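Local coordinates for histidine kinase (Methanosarcina mazei, PDB 3LI9), which probably senses an extracellular signal through this double-PDC (Cache) domain and relays it to a cytoplasmic kinase that transfers phosphate from ATP to a histidine, at residues Cys45-Tyr50 and Ser155-Asn160; Gly78-Ala83 and Thr100-Pro105; Gly236-Lys241 and Met251-Val256; Lys247-Phe252 and Val264-Lys269. All blocks are in the same frame, centred on the assembly; numbering follows the deposited sequence.

The four contacts form two pairs at opposite ends of an elongated extracellular Cache domain. Interactions 1 and 2 come first along the chain, with centres about 14 Å apart; they share the sheet that contains strands 74-79, 105-108 and 148-159, and interaction 2 falls in sequence between the two segments of interaction 1. Lys159 and Ala83 join them through a probable hydrogen bond. Interactions 3 and 4 follow, about 8 Å apart by their centres, on the two edges of strand 248-256 in the second sheet. The centres of the two pairs lie about 40 to 50 Å apart, spanned by helix 13-48, which touches both sheets, as expected of two PDC-like subdomains along one long helix.

Interaction 1: Cys45-Tyr50 and Ser155-Asn160; sequences CTMAEY and SPIFKN
Ala48, near the C-terminal end of helix 13-48, sits against the backbone of strand 148-159, its CB only 3.2 Å from the carbonyl oxygen of Phe158. A methyl group suits this close approach, where the CA atoms of Ala48 and Ile157 are 5.3 Å apart. Ile157 fills the angle beside it with both branches. Its CG2, anti to the backbone N, lies 3.8 Å from Ala48 CA, while CG1 takes the position beside the N (chi1 -64°), and from there the extended chi2 (174°) puts CD1 4.0 Å from Met47 CB. Met47, a selenomethionine, touches the strand with CB alone; its chain then bends at chi2 and chi3, and CE comes to rest 4.1 Å above the plane of the Tyr50 ring, toward the rim. Leu77 and Tyr79 of strand 74-79 also pack on Met47.

Lys159 combines two roles. Its aliphatic part lies by the helix, CG being 3.6 Å from Ala48 O, and a bend at chi3 (81°) sets CE off the line of the chain. The ammonium NZ then donates to two waters, one 2.9 Å away that passes on to Tyr50 O, the other leading to Met47 O, and it also bonds Ala83 O. A positive charge beside carbonyls at the C-terminal end of a helix is likely to be electrostatically favourable. No direct hydrogen bond joins the two segments. The arrangement belongs to the PDC fold, a long N-terminal helix lying on an antiparallel sheet; here Ala48 and Ile157 make the join.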
loop_
_atom_site.group_PDB
_atom_site.type_symbol
_atom_site.label_atom_id
_atom_site.label_comp_id
_atom_site.label_asym_id
_atom_site.label_seq_id
_atom_site.Cartn_x
_atom_site.Cartn_y
_atom_site.Cartn_z
ATOM N N CYS A 45 -0.134 -14.216 -12.720
ATOM C CA CYS A 45 0.442 -14.955 -13.946
ATOM C C CYS A 45 0.021 -16.414 -13.860
ATOM O O CYS A 45 -0.367 -17.029 -14.857
ATOM C CB CYS A 45 1.971 -14.912 -13.951
ATOM S SG CYS A 45 2.630 -13.356 -14.347
ATOM N N THR A 46 0.199 -16.988 -12.674
ATOM C CA THR A 46 -0.082 -18.386 -12.468
ATOM C C THR A 46 -1.567 -18.632 -12.717
ATOM O O THR A 46 -1.915 -19.581 -13.427
ATOM C CB THR A 46 0.274 -18.776 -11.071
ATOM O OG1 THR A 46 1.682 -18.469 -10.906
ATOM C CG2 THR A 46 0.012 -20.242 -10.830
HETATM N N MSE A 47 -2.436 -17.880 -12.037
HETATM C CA MSE A 47 -3.866 -18.089 -12.229
HETATM C C MSE A 47 -4.316 -17.883 -13.651
HETATM O O MSE A 47 -5.301 -18.561 -14.075
HETATM C CB MSE A 47 -4.663 -17.203 -11.334
HETATM C CG MSE A 47 -4.561 -17.512 -9.842
HETATM SE SE MSE A 47 -5.423 -19.388 -9.575
HETATM C CE MSE A 47 -3.855 -19.912 -9.356
ATOM N N ALA A 48 -3.685 -17.002 -14.390
ATOM C CA ALA A 48 -4.004 -16.788 -15.801
ATOM C C ALA A 48 -3.824 -18.073 -16.623
ATOM O O ALA A 48 -4.490 -18.232 -17.628
ATOM C CB ALA A 48 -3.192 -15.594 -16.416
ATOM N N GLU A 49 -2.959 -18.972 -16.210
ATOM C CA GLU A 49 -2.676 -20.236 -16.896
ATOM C C GLU A 49 -3.299 -21.433 -16.244
ATOM O O GLU A 49 -3.065 -22.553 -16.653
ATOM C CB GLU A 49 -1.152 -20.467 -17.023
ATOM C CG GLU A 49 -0.473 -19.354 -17.850
ATOM C CD GLU A 49 -0.756 -19.415 -19.321
ATOM O OE1 GLU A 49 -1.271 -20.454 -19.855
ATOM O OE2 GLU A 49 -0.491 -18.410 -19.989
ATOM N N TYR A 50 -4.043 -21.239 -15.173
ATOM C CA TYR A 50 -4.599 -22.321 -14.396
ATOM C C TYR A 50 -5.903 -22.891 -14.976
ATOM O O TYR A 50 -7.012 -22.614 -14.513
ATOM C CB TYR A 50 -4.917 -21.783 -13.000
ATOM C CG TYR A 50 -5.152 -22.807 -11.956
ATOM C CD1 TYR A 50 -4.200 -23.791 -11.686
ATOM C CD2 TYR A 50 -6.345 -22.804 -11.202
ATOM C CE1 TYR A 50 -4.425 -24.727 -10.645
ATOM C CE2 TYR A 50 -6.535 -23.687 -10.182
ATOM C CZ TYR A 50 -5.590 -24.637 -9.907
ATOM O OH TYR A 50 -5.807 -25.508 -8.868
ATOM N N SER A 155 -3.314 -7.263 -8.877
ATOM C CA SER A 155 -2.871 -7.440 -10.296
ATOM C C SER A 155 -3.938 -8.145 -11.089
ATOM O O SER A 155 -4.584 -9.072 -10.611
ATOM C CB SER A 155 -1.635 -8.365 -10.378
ATOM O OG SER A 155 -0.500 -7.769 -9.824
ATOM N N PRO A 156 -4.190 -7.651 -12.318
ATOM C CA PRO A 156 -5.190 -8.269 -13.133
ATOM C C PRO A 156 -4.758 -9.643 -13.672
ATOM O O PRO A 156 -3.594 -9.828 -14.026
ATOM C CB PRO A 156 -5.385 -7.224 -14.295
ATOM C CG PRO A 156 -4.005 -6.576 -14.413
ATOM C CD PRO A 156 -3.553 -6.458 -12.949
ATOM N N ILE A 157 -5.742 -10.544 -13.803
ATOM C CA ILE A 157 -5.586 -11.922 -14.351
ATOM C C ILE A 157 -6.190 -11.852 -15.743
ATOM O O ILE A 157 -7.392 -11.543 -15.881
ATOM C CB ILE A 157 -6.402 -12.896 -13.583
ATOM C CG1 ILE A 157 -5.857 -12.953 -12.102
ATOM C CG2 ILE A 157 -6.293 -14.272 -14.206
ATOM C CD1 ILE A 157 -6.816 -13.887 -11.134
ATOM N N PHE A 158 -5.357 -12.047 -16.746
ATOM C CA PHE A 158 -5.861 -11.955 -18.170
ATOM C C PHE A 158 -5.835 -13.335 -18.729
ATOM O O PHE A 158 -4.748 -13.984 -18.766
ATOM C CB PHE A 158 -4.972 -11.043 -19.000
ATOM C CG PHE A 158 -5.167 -9.621 -18.716
ATOM C CD1 PHE A 158 -6.250 -8.959 -19.316
ATOM C CD2 PHE A 158 -4.276 -8.890 -17.936
ATOM C CE1 PHE A 158 -6.484 -7.541 -19.098
ATOM C CE2 PHE A 158 -4.504 -7.470 -17.732
ATOM C CZ PHE A 158 -5.650 -6.847 -18.274
ATOM N N LYS A 159 -6.995 -13.809 -19.182
ATOM C CA LYS A 159 -7.153 -15.165 -19.777
ATOM C C LYS A 159 -7.779 -14.942 -21.160
ATOM O O LYS A 159 -8.756 -14.171 -21.281
ATOM C CB LYS A 159 -8.124 -16.003 -18.932
ATOM C CG LYS A 159 -7.555 -16.399 -17.595
ATOM C CD LYS A 159 -8.643 -16.969 -16.639
ATOM C CE LYS A 159 -8.902 -18.381 -16.953
ATOM N NZ LYS A 159 -9.743 -18.986 -15.864
ATOM N N ASN A 160 -7.212 -15.568 -22.175
ATOM C CA ASN A 160 -7.671 -15.415 -23.560
ATOM C C ASN A 160 -7.559 -13.951 -23.940
ATOM O O ASN A 160 -8.332 -13.470 -24.743
ATOM C CB ASN A 160 -9.100 -15.991 -23.719
ATOM C CG ASN A 160 -9.330 -17.275 -22.849
ATOM O OD1 ASN A 160 -8.635 -18.329 -22.988
ATOM N ND2 ASN A 160 -10.265 -17.162 -21.940
HETATM O O HOH W 1 -7.723 -18.739 -13.309
HETATM O O HOH W 2 -9.023 -21.044 -13.882
#

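Interaction 2: Gly78-Ala83 and Thr100-Pro105; sequences GYEPDA and TGRFVP
Gly78 and Tyr79, at the end of strand 74-79, run beside Phe103 and Val104, with Gly78 CA 4.1 Å from Val104 CA and Tyr79 N donating to Phe103 O. Gly78 brings a bare CA against Val104 CG1. The side chains of Tyr79 and Phe103 lie side by side and point the same way; Tyr79 CE1 is 3.8 Å from Phe103 CD2, at the edge of the phenylalanine ring, and the two planes are inclined at 33°. Pro105 CD covers a face of Phe103, 3.6 Å above its centre, and Phe84 meets both rings.

Arg102 carries the polar half. A bend at chi3 (59°) places NE 2.9 Å from Tyr79 O, in the carbonyl plane; NH2 reaches the same oxygen at 3.0 Å from above that plane. Both bonds are side-on and hold the oxygen in the guanidinium plane. Pro81 CD lies 3.7 Å over the centre of one guanidinium face, an apolar cover for a flat cation. Glu80 OE2 is near NH2 but well out of the plane, giving a long salt bridge of charges alone; it bonds Tyr128, and Asp123 pairs with NH1. A water accepts from Phe103 N and lies 2.9 Å from Glu80 O, one of several possible acceptors.

The chemistry implies that Arg102, giving two N-H groups to one carbonyl oxygen, probably ties the loop to the strand end, nearby carboxylates balancing its buried charge.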
loop_
_atom_site.group_PDB
_atom_site.type_symbol
_atom_site.label_atom_id
_atom_site.label_comp_id
_atom_site.label_asym_id
_atom_site.label_seq_id
_atom_site.Cartn_x
_atom_site.Cartn_y
_atom_site.Cartn_z
ATOM N N GLY A 78 -10.189 -12.701 -7.036
ATOM C CA GLY A 78 -11.601 -12.336 -7.248
ATOM C C GLY A 78 -11.820 -12.438 -8.771
ATOM O O GLY A 78 -11.087 -11.865 -9.520
ATOM N N TYR A 79 -12.810 -13.230 -9.203
ATOM C CA TYR A 79 -13.064 -13.452 -10.638
ATOM C C TYR A 79 -14.415 -12.861 -11.103
ATOM O O TYR A 79 -15.350 -12.701 -10.329
ATOM C CB TYR A 79 -13.101 -14.917 -10.908
ATOM C CG TYR A 79 -11.712 -15.544 -10.960
ATOM C CD1 TYR A 79 -11.018 -15.864 -9.789
ATOM C CD2 TYR A 79 -11.097 -15.816 -12.211
ATOM C CE1 TYR A 79 -9.727 -16.463 -9.883
ATOM C CE2 TYR A 79 -9.812 -16.412 -12.284
ATOM C CZ TYR A 79 -9.165 -16.700 -11.113
ATOM O OH TYR A 79 -7.925 -17.373 -11.192
ATOM N N GLU A 80 -14.419 -12.484 -12.370
ATOM C CA GLU A 80 -15.667 -12.154 -13.076
ATOM C C GLU A 80 -16.577 -13.357 -13.089
ATOM O O GLU A 80 -16.222 -14.503 -12.900
ATOM C CB GLU A 80 -15.305 -11.774 -14.534
ATOM C CG GLU A 80 -14.504 -10.534 -14.700
ATOM C CD GLU A 80 -15.339 -9.278 -14.426
ATOM O OE1 GLU A 80 -16.077 -8.850 -15.332
ATOM O OE2 GLU A 80 -15.244 -8.716 -13.331
ATOM N N PRO A 81 -17.869 -13.121 -13.335
ATOM C CA PRO A 81 -18.834 -14.217 -13.390
ATOM C C PRO A 81 -18.418 -15.317 -14.351
ATOM O O PRO A 81 -18.115 -15.034 -15.514
ATOM C CB PRO A 81 -20.118 -13.483 -13.879
ATOM C CG PRO A 81 -19.990 -12.155 -13.285
ATOM C CD PRO A 81 -18.487 -11.806 -13.477
ATOM N N ASP A 82 -18.354 -16.539 -13.837
ATOM C CA ASP A 82 -18.017 -17.757 -14.522
ATOM C C ASP A 82 -16.598 -17.817 -15.124
ATOM O O ASP A 82 -16.285 -18.760 -15.836
ATOM C CB ASP A 82 -19.062 -18.037 -15.609
ATOM C CG ASP A 82 -20.300 -18.693 -15.036
ATOM O OD1 ASP A 82 -20.228 -19.389 -14.006
ATOM O OD2 ASP A 82 -21.367 -18.493 -15.603
ATOM N N ALA A 83 -15.744 -16.876 -14.720
ATOM C CA ALA A 83 -14.379 -16.705 -15.358
ATOM C C ALA A 83 -13.310 -17.656 -14.824
ATOM O O ALA A 83 -12.267 -17.871 -15.479
ATOM C CB ALA A 83 -13.899 -15.238 -15.424
ATOM N N THR A 100 -23.463 -15.115 -5.156
ATOM C CA THR A 100 -23.212 -15.140 -6.617
ATOM C C THR A 100 -22.562 -16.468 -7.054
ATOM O O THR A 100 -22.645 -16.854 -8.205
ATOM C CB THR A 100 -22.298 -13.977 -7.091
ATOM O OG1 THR A 100 -20.969 -14.220 -6.594
ATOM C CG2 THR A 100 -22.755 -12.625 -6.629
ATOM N N GLY A 101 -21.803 -17.134 -6.167
ATOM C CA GLY A 101 -21.063 -18.324 -6.604
ATOM C C GLY A 101 -19.730 -17.926 -7.307
ATOM O O GLY A 101 -18.961 -18.820 -7.662
ATOM N N ARG A 102 -19.483 -16.632 -7.473
ATOM C CA ARG A 102 -18.228 -16.143 -8.128
ATOM C C ARG A 102 -17.042 -16.613 -7.282
ATOM O O ARG A 102 -17.199 -16.723 -6.039
ATOM C CB ARG A 102 -18.161 -14.625 -8.264
ATOM C CG ARG A 102 -19.180 -14.109 -9.332
ATOM C CD ARG A 102 -19.320 -12.614 -9.435
ATOM N NE ARG A 102 -18.062 -11.926 -9.774
ATOM C CZ ARG A 102 -17.979 -10.642 -9.958
ATOM N NH1 ARG A 102 -19.132 -9.949 -9.891
ATOM N NH2 ARG A 102 -16.798 -10.029 -10.185
ATOM N N PHE A 103 -15.917 -16.926 -7.911
ATOM C CA PHE A 103 -14.716 -17.308 -7.096
ATOM C C PHE A 103 -14.052 -16.055 -6.578
ATOM O O PHE A 103 -13.349 -15.374 -7.305
ATOM C CB PHE A 103 -13.728 -18.129 -7.950
ATOM C CG PHE A 103 -12.724 -18.911 -7.149
ATOM C CD1 PHE A 103 -13.081 -19.555 -5.954
ATOM C CD2 PHE A 103 -11.387 -18.985 -7.597
ATOM C CE1 PHE A 103 -12.180 -20.290 -5.255
ATOM C CE2 PHE A 103 -10.445 -19.729 -6.836
ATOM C CZ PHE A 103 -10.851 -20.377 -5.666
ATOM N N VAL A 104 -14.305 -15.751 -5.279
ATOM C CA VAL A 104 -13.839 -14.508 -4.651
ATOM C C VAL A 104 -13.221 -14.784 -3.256
ATOM O O VAL A 104 -13.539 -14.095 -2.276
ATOM C CB VAL A 104 -14.978 -13.441 -4.571
ATOM C CG1 VAL A 104 -15.256 -12.821 -6.020
ATOM C CG2 VAL A 104 -16.243 -14.026 -3.920
ATOM N N PRO A 105 -12.350 -15.794 -3.163
ATOM C CA PRO A 105 -11.861 -16.173 -1.808
ATOM C C PRO A 105 -10.880 -15.127 -1.217
ATOM O O PRO A 105 -9.899 -14.749 -1.877
ATOM C CB PRO A 105 -11.201 -17.534 -2.038
ATOM C CG PRO A 105 -10.636 -17.415 -3.524
ATOM C CD PRO A 105 -11.755 -16.617 -4.239
HETATM O O HOH W 3 -16.175 -16.584 -10.849
#

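Interaction 3: Gly236-Lys241 and Met251-Val256; sequences GHVEIK and MFYEPV
Gly236, His237 and Val238 pair with Tyr253, Phe252 and Met251 in an antiparallel beta hairpin, the strand axes running at 161° to each other at the edge of the second PDC sheet. Backbone bonds come in two reciprocal pairs, Gly236 with Tyr253 and Val238 with Met251, exemplified by Gly236 N to Tyr253 O at 2.9 Å and Met251 N to Val238 O at 2.9 Å. His237 and Phe252 form the non-hydrogen-bonded pair between them.

Aromatic contacts lie on both faces of the sheet. Tyr253 holds CG in the crowded position between its backbone N and carbonyl carbon (chi1 46°), and its ring lies across Gly236, whose CA stands over the ring face 4.0 Å from the centroid in a CH-pi contact. Glycine suits this place, because a CB would come too close to Tyr253 OH as the ring now stands. An alanine in place of Tyr253 would probably open a gap over Gly236 and leave Asp229, to which the hydroxyl is bonded, without this partner. On the other face, His237 CB lies 3.6 Å from Phe252 CD1, the two side chains pointing the same way with their rings inclined obliquely.

Apolar packing occupies the Tyr253 side. Val238 CG2 lies alongside Met251 CB at 4.0 Å, and farther along Ile240 CD1 meets CE of this selenomethionine, also at 4.0 Å; branched residues suit an extended strand whose neighbour, helix 221-231, touches Val238 and Ile240. Besides Asp229 of helix 221-231, the hydroxyl is linked to the edge strand: one water donates to Tyr253 OH at 2.7 Å and to His237 O.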
loop_
_atom_site.group_PDB
_atom_site.type_symbol
_atom_site.label_atom_id
_atom_site.label_comp_id
_atom_site.label_asym_id
_atom_site.label_seq_id
_atom_site.Cartn_x
_atom_site.Cartn_y
_atom_site.Cartn_z
ATOM N N GLY A 236 12.159 16.555 -3.539
ATOM C CA GLY A 236 12.424 18.014 -3.431
ATOM C C GLY A 236 12.531 18.378 -1.998
ATOM O O GLY A 236 12.638 17.545 -1.105
ATOM N N HIS A 237 12.656 19.673 -1.714
ATOM C CA HIS A 237 12.620 20.060 -0.310
ATOM C C HIS A 237 11.939 21.445 -0.216
ATOM O O HIS A 237 11.882 22.206 -1.194
ATOM C CB HIS A 237 13.953 20.045 0.412
ATOM C CG HIS A 237 15.032 20.847 -0.253
ATOM N ND1 HIS A 237 15.274 22.192 0.026
ATOM C CD2 HIS A 237 15.941 20.479 -1.180
ATOM C CE1 HIS A 237 16.296 22.608 -0.708
ATOM N NE2 HIS A 237 16.723 21.587 -1.447
ATOM N N VAL A 238 11.272 21.683 0.896
ATOM C CA VAL A 238 10.664 23.030 1.156
ATOM C C VAL A 238 11.190 23.563 2.463
ATOM O O VAL A 238 11.523 22.811 3.355
ATOM C CB VAL A 238 9.126 23.023 1.178
ATOM C CG1 VAL A 238 8.590 22.785 -0.197
ATOM C CG2 VAL A 238 8.580 22.005 2.277
ATOM N N GLU A 239 11.269 24.908 2.616
ATOM C CA GLU A 239 11.727 25.514 3.860
ATOM C C GLU A 239 10.569 26.257 4.490
ATOM O O GLU A 239 9.877 26.965 3.800
ATOM C CB GLU A 239 12.802 26.542 3.576
ATOM C CG GLU A 239 13.914 25.893 2.790
ATOM C CD GLU A 239 15.277 26.511 3.042
ATOM O OE1 GLU A 239 15.369 27.436 3.882
ATOM O OE2 GLU A 239 16.250 26.041 2.397
ATOM N N ILE A 240 10.349 26.025 5.767
ATOM C CA ILE A 240 9.113 26.531 6.418
ATOM C C ILE A 240 9.471 27.322 7.651
ATOM O O ILE A 240 10.079 26.805 8.548
ATOM C CB ILE A 240 8.231 25.378 6.862
ATOM C CG1 ILE A 240 8.060 24.362 5.704
ATOM C CG2 ILE A 240 6.885 25.876 7.394
ATOM C CD1 ILE A 240 7.211 23.127 6.082
ATOM N N LYS A 241 9.129 28.602 7.714
ATOM C CA LYS A 241 9.601 29.329 8.903
ATOM C C LYS A 241 8.426 29.427 9.877
ATOM O O LYS A 241 7.330 29.790 9.477
ATOM C CB LYS A 241 10.093 30.710 8.500
ATOM C CG LYS A 241 10.380 31.608 9.700
ATOM C CD LYS A 241 10.681 33.004 9.231
ATOM C CE LYS A 241 11.230 33.910 10.321
ATOM N NZ LYS A 241 11.383 35.315 9.735
HETATM N N MSE A 251 11.780 20.419 5.053
HETATM C CA MSE A 251 11.190 19.074 4.882
HETATM C C MSE A 251 11.785 18.588 3.551
HETATM O O MSE A 251 11.475 19.175 2.473
HETATM C CB MSE A 251 9.685 19.254 4.915
HETATM C CG MSE A 251 8.875 18.358 4.097
HETATM SE SE MSE A 251 6.972 18.684 4.462
HETATM C CE MSE A 251 7.143 19.149 6.226
ATOM N N PHE A 252 12.537 17.478 3.621
ATOM C CA PHE A 252 13.081 16.825 2.452
ATOM C C PHE A 252 12.184 15.631 2.111
ATOM O O PHE A 252 11.850 14.844 3.029
ATOM C CB PHE A 252 14.440 16.293 2.694
ATOM C CG PHE A 252 15.471 17.344 3.039
ATOM C CD1 PHE A 252 16.277 17.857 2.027
ATOM C CD2 PHE A 252 15.652 17.712 4.365
ATOM C CE1 PHE A 252 17.286 18.838 2.383
ATOM C CE2 PHE A 252 16.649 18.638 4.731
ATOM C CZ PHE A 252 17.426 19.203 3.735
ATOM N N TYR A 253 11.697 15.577 0.885
ATOM C CA TYR A 253 10.782 14.456 0.569
ATOM C C TYR A 253 11.332 13.755 -0.673
ATOM O O TYR A 253 11.770 14.406 -1.649
ATOM C CB TYR A 253 9.353 14.886 0.363
ATOM C CG TYR A 253 9.188 16.113 -0.547
ATOM C CD1 TYR A 253 8.985 15.972 -1.909
ATOM C CD2 TYR A 253 9.352 17.406 -0.001
ATOM C CE1 TYR A 253 8.853 17.124 -2.732
ATOM C CE2 TYR A 253 9.257 18.543 -0.819
ATOM C CZ TYR A 253 9.009 18.414 -2.128
ATOM O OH TYR A 253 8.948 19.603 -2.885
ATOM N N GLU A 254 11.289 12.412 -0.666
ATOM C CA GLU A 254 11.826 11.652 -1.828
ATOM C C GLU A 254 10.871 10.517 -2.099
ATOM O O GLU A 254 10.343 9.877 -1.187
ATOM C CB GLU A 254 13.226 11.097 -1.536
ATOM C CG GLU A 254 14.328 12.174 -1.527
ATOM C CD GLU A 254 14.553 12.741 -2.903
ATOM O OE1 GLU A 254 14.160 12.165 -3.923
ATOM O OE2 GLU A 254 15.147 13.829 -2.935
ATOM N N PRO A 255 10.542 10.288 -3.390
ATOM C CA PRO A 255 9.517 9.333 -3.733
ATOM C C PRO A 255 9.903 7.892 -3.513
ATOM O O PRO A 255 11.054 7.500 -3.732
ATOM C CB PRO A 255 9.273 9.586 -5.229
ATOM C CG PRO A 255 10.533 10.202 -5.712
ATOM C CD PRO A 255 11.044 11.052 -4.565
ATOM N N VAL A 256 8.873 7.149 -3.134
ATOM C CA VAL A 256 8.956 5.674 -3.029
ATOM C C VAL A 256 8.397 5.153 -4.301
ATOM O O VAL A 256 7.236 5.312 -4.527
ATOM C CB VAL A 256 8.103 5.257 -1.800
ATOM C CG1 VAL A 256 7.967 3.721 -1.727
ATOM C CG2 VAL A 256 8.834 5.752 -0.531
HETATM O O HOH W 4 14.892 15.783 -0.989
HETATM O O HOH W 5 10.012 22.082 -3.277
#

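Interaction 4: Lys247-Phe252 and Val264-Lys269; sequences KTVIMF and VLVVPK
The Phe252 ring turns its edge to the neighbouring strand, with CE2 3.6 Å from Val267 CG2 and CD2 3.8 Å from Leu265 O, both partners near the ring plane. Over one face lies Ile250 CG2 from the ring's own strand, 3.6 Å above the plane and toward the rim. Ser18 and Ile19 of helix 13-48 also touch this phenylalanine, so a large flat side chain suits the seam between sheet and helix. An alanine here would keep CB beside Leu265 but would probably leave the methyls of Val267 and Ile250 facing a gap next to helix 13-48.

Met251, pointing to the other face, packs tightly: its CG is 3.4 Å from Val264 CG1, closer than a usual carbon contact. Val249 CB and Val266 CG1 continue that face. Reciprocal backbone bonds join Ile250 to Val267 and Phe252 to Leu265, the shortest being Ile250 N to Val267 O at 2.7 Å. Val249 stands opposite Pro268 in a non-hydrogen-bonded pair, where proline's missing N-H costs the pairing nothing.

Beyond it, Lys269 N donates to Thr248 O at 3.0 Å from above the carbonyl plane. Lys269 CG is anti to the backbone N (chi1 180°). Lys269 CB lies 4.0 Å from Ile250 CD1, and the extended chain then passes Thr248 CG2 before NZ pairs with Glu239. Pro268 is the N-cap of helix 269-272. The two strands are the central pair of the four-stranded antiparallel sheet, as in a PDC-like domain, with Ile250 and several valines on them and helix 13-48 and Met272 of helix 269-272 against the Phe252 face.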
loop_
_atom_site.group_PDB
_atom_site.type_symbol
_atom_site.label_atom_id
_atom_site.label_comp_id
_atom_site.label_asym_id
_atom_site.label_seq_id
_atom_site.Cartn_x
_atom_site.Cartn_y
_atom_site.Cartn_z
ATOM N N LYS A 247 11.944 29.853 13.966
ATOM C CA LYS A 247 12.843 28.815 13.371
ATOM C C LYS A 247 12.356 28.252 12.036
ATOM O O LYS A 247 11.126 28.230 11.761
ATOM C CB LYS A 247 13.024 27.694 14.384
ATOM C CG LYS A 247 13.636 28.215 15.650
ATOM C CD LYS A 247 13.686 27.184 16.745
ATOM C CE LYS A 247 12.438 26.307 16.763
ATOM N NZ LYS A 247 12.291 25.593 18.068
ATOM N N THR A 248 13.314 27.850 11.198
ATOM C CA THR A 248 13.011 27.328 9.870
ATOM C C THR A 248 13.301 25.823 10.005
ATOM O O THR A 248 14.238 25.410 10.720
ATOM C CB THR A 248 13.842 28.038 8.746
ATOM O OG1 THR A 248 13.476 29.441 8.685
ATOM C CG2 THR A 248 13.556 27.456 7.344
ATOM N N VAL A 249 12.392 25.020 9.454
ATOM C CA VAL A 249 12.652 23.557 9.357
ATOM C C VAL A 249 12.600 23.332 7.875
ATOM O O VAL A 249 11.892 24.023 7.140
ATOM C CB VAL A 249 11.585 22.577 10.059
ATOM C CG1 VAL A 249 11.702 22.624 11.617
ATOM C CG2 VAL A 249 10.193 22.880 9.620
ATOM N N ILE A 250 13.371 22.357 7.415
ATOM C CA ILE A 250 13.327 22.016 6.021
ATOM C C ILE A 250 12.716 20.621 5.964
ATOM O O ILE A 250 13.124 19.785 6.763
ATOM C CB ILE A 250 14.747 21.912 5.482
ATOM C CG1 ILE A 250 15.462 23.272 5.671
ATOM C CG2 ILE A 250 14.716 21.669 3.961
ATOM C CD1 ILE A 250 16.915 23.096 5.691
HETATM N N MSE A 251 11.780 20.419 5.053
HETATM C CA MSE A 251 11.190 19.074 4.882
HETATM C C MSE A 251 11.785 18.588 3.551
HETATM O O MSE A 251 11.475 19.175 2.473
HETATM C CB MSE A 251 9.685 19.254 4.915
HETATM C CG MSE A 251 8.875 18.358 4.097
HETATM SE SE MSE A 251 6.972 18.684 4.462
HETATM C CE MSE A 251 7.143 19.149 6.226
ATOM N N PHE A 252 12.537 17.478 3.621
ATOM C CA PHE A 252 13.081 16.825 2.452
ATOM C C PHE A 252 12.184 15.631 2.111
ATOM O O PHE A 252 11.850 14.844 3.029
ATOM C CB PHE A 252 14.440 16.293 2.694
ATOM C CG PHE A 252 15.471 17.344 3.039
ATOM C CD1 PHE A 252 16.277 17.857 2.027
ATOM C CD2 PHE A 252 15.652 17.712 4.365
ATOM C CE1 PHE A 252 17.286 18.838 2.383
ATOM C CE2 PHE A 252 16.649 18.638 4.731
ATOM C CZ PHE A 252 17.426 19.203 3.735
ATOM N N VAL A 264 9.767 11.371 4.103
ATOM C CA VAL A 264 10.004 12.787 4.437
ATOM C C VAL A 264 10.920 12.889 5.646
ATOM O O VAL A 264 10.710 12.246 6.700
ATOM C CB VAL A 264 8.662 13.516 4.722
ATOM C CG1 VAL A 264 8.918 15.024 4.938
ATOM C CG2 VAL A 264 7.696 13.319 3.603
ATOM N N LEU A 265 11.977 13.672 5.516
ATOM C CA LEU A 265 12.828 13.956 6.652
ATOM C C LEU A 265 12.603 15.422 7.035
ATOM O O LEU A 265 12.581 16.310 6.134
ATOM C CB LEU A 265 14.317 13.887 6.263
ATOM C CG LEU A 265 15.164 12.670 6.345
ATOM C CD1 LEU A 265 16.618 13.062 5.944
ATOM C CD2 LEU A 265 15.086 11.985 7.705
ATOM N N VAL A 266 12.430 15.669 8.331
ATOM C CA VAL A 266 12.149 17.042 8.781
ATOM C C VAL A 266 13.360 17.462 9.641
ATOM O O VAL A 266 13.697 16.799 10.612
ATOM C CB VAL A 266 10.857 17.131 9.618
ATOM C CG1 VAL A 266 10.650 18.538 10.194
ATOM C CG2 VAL A 266 9.622 16.730 8.784
ATOM N N VAL A 267 14.060 18.512 9.202
ATOM C CA VAL A 267 15.325 18.874 9.806
ATOM C C VAL A 267 15.285 20.382 10.140
ATOM O O VAL A 267 15.022 21.193 9.246
ATOM C CB VAL A 267 16.458 18.770 8.786
ATOM C CG1 VAL A 267 17.749 19.047 9.469
ATOM C CG2 VAL A 267 16.559 17.370 8.149
ATOM N N PRO A 268 15.574 20.710 11.384
ATOM C CA PRO A 268 15.668 22.101 11.822
ATOM C C PRO A 268 16.893 22.711 11.138
ATOM O O PRO A 268 18.013 22.186 11.286
ATOM C CB PRO A 268 15.906 21.974 13.319
ATOM C CG PRO A 268 15.427 20.621 13.677
ATOM C CD PRO A 268 15.808 19.782 12.494
ATOM N N LYS A 269 16.678 23.770 10.373
ATOM C CA LYS A 269 17.732 24.330 9.563
ATOM C C LYS A 269 18.928 24.740 10.388
ATOM O O LYS A 269 20.084 24.488 10.001
ATOM C CB LYS A 269 17.214 25.531 8.792
ATOM C CG LYS A 269 18.275 26.195 7.882
ATOM C CD LYS A 269 17.550 27.130 6.871
ATOM C CE LYS A 269 18.505 27.637 5.770
ATOM N NZ LYS A 269 17.798 28.533 4.740
#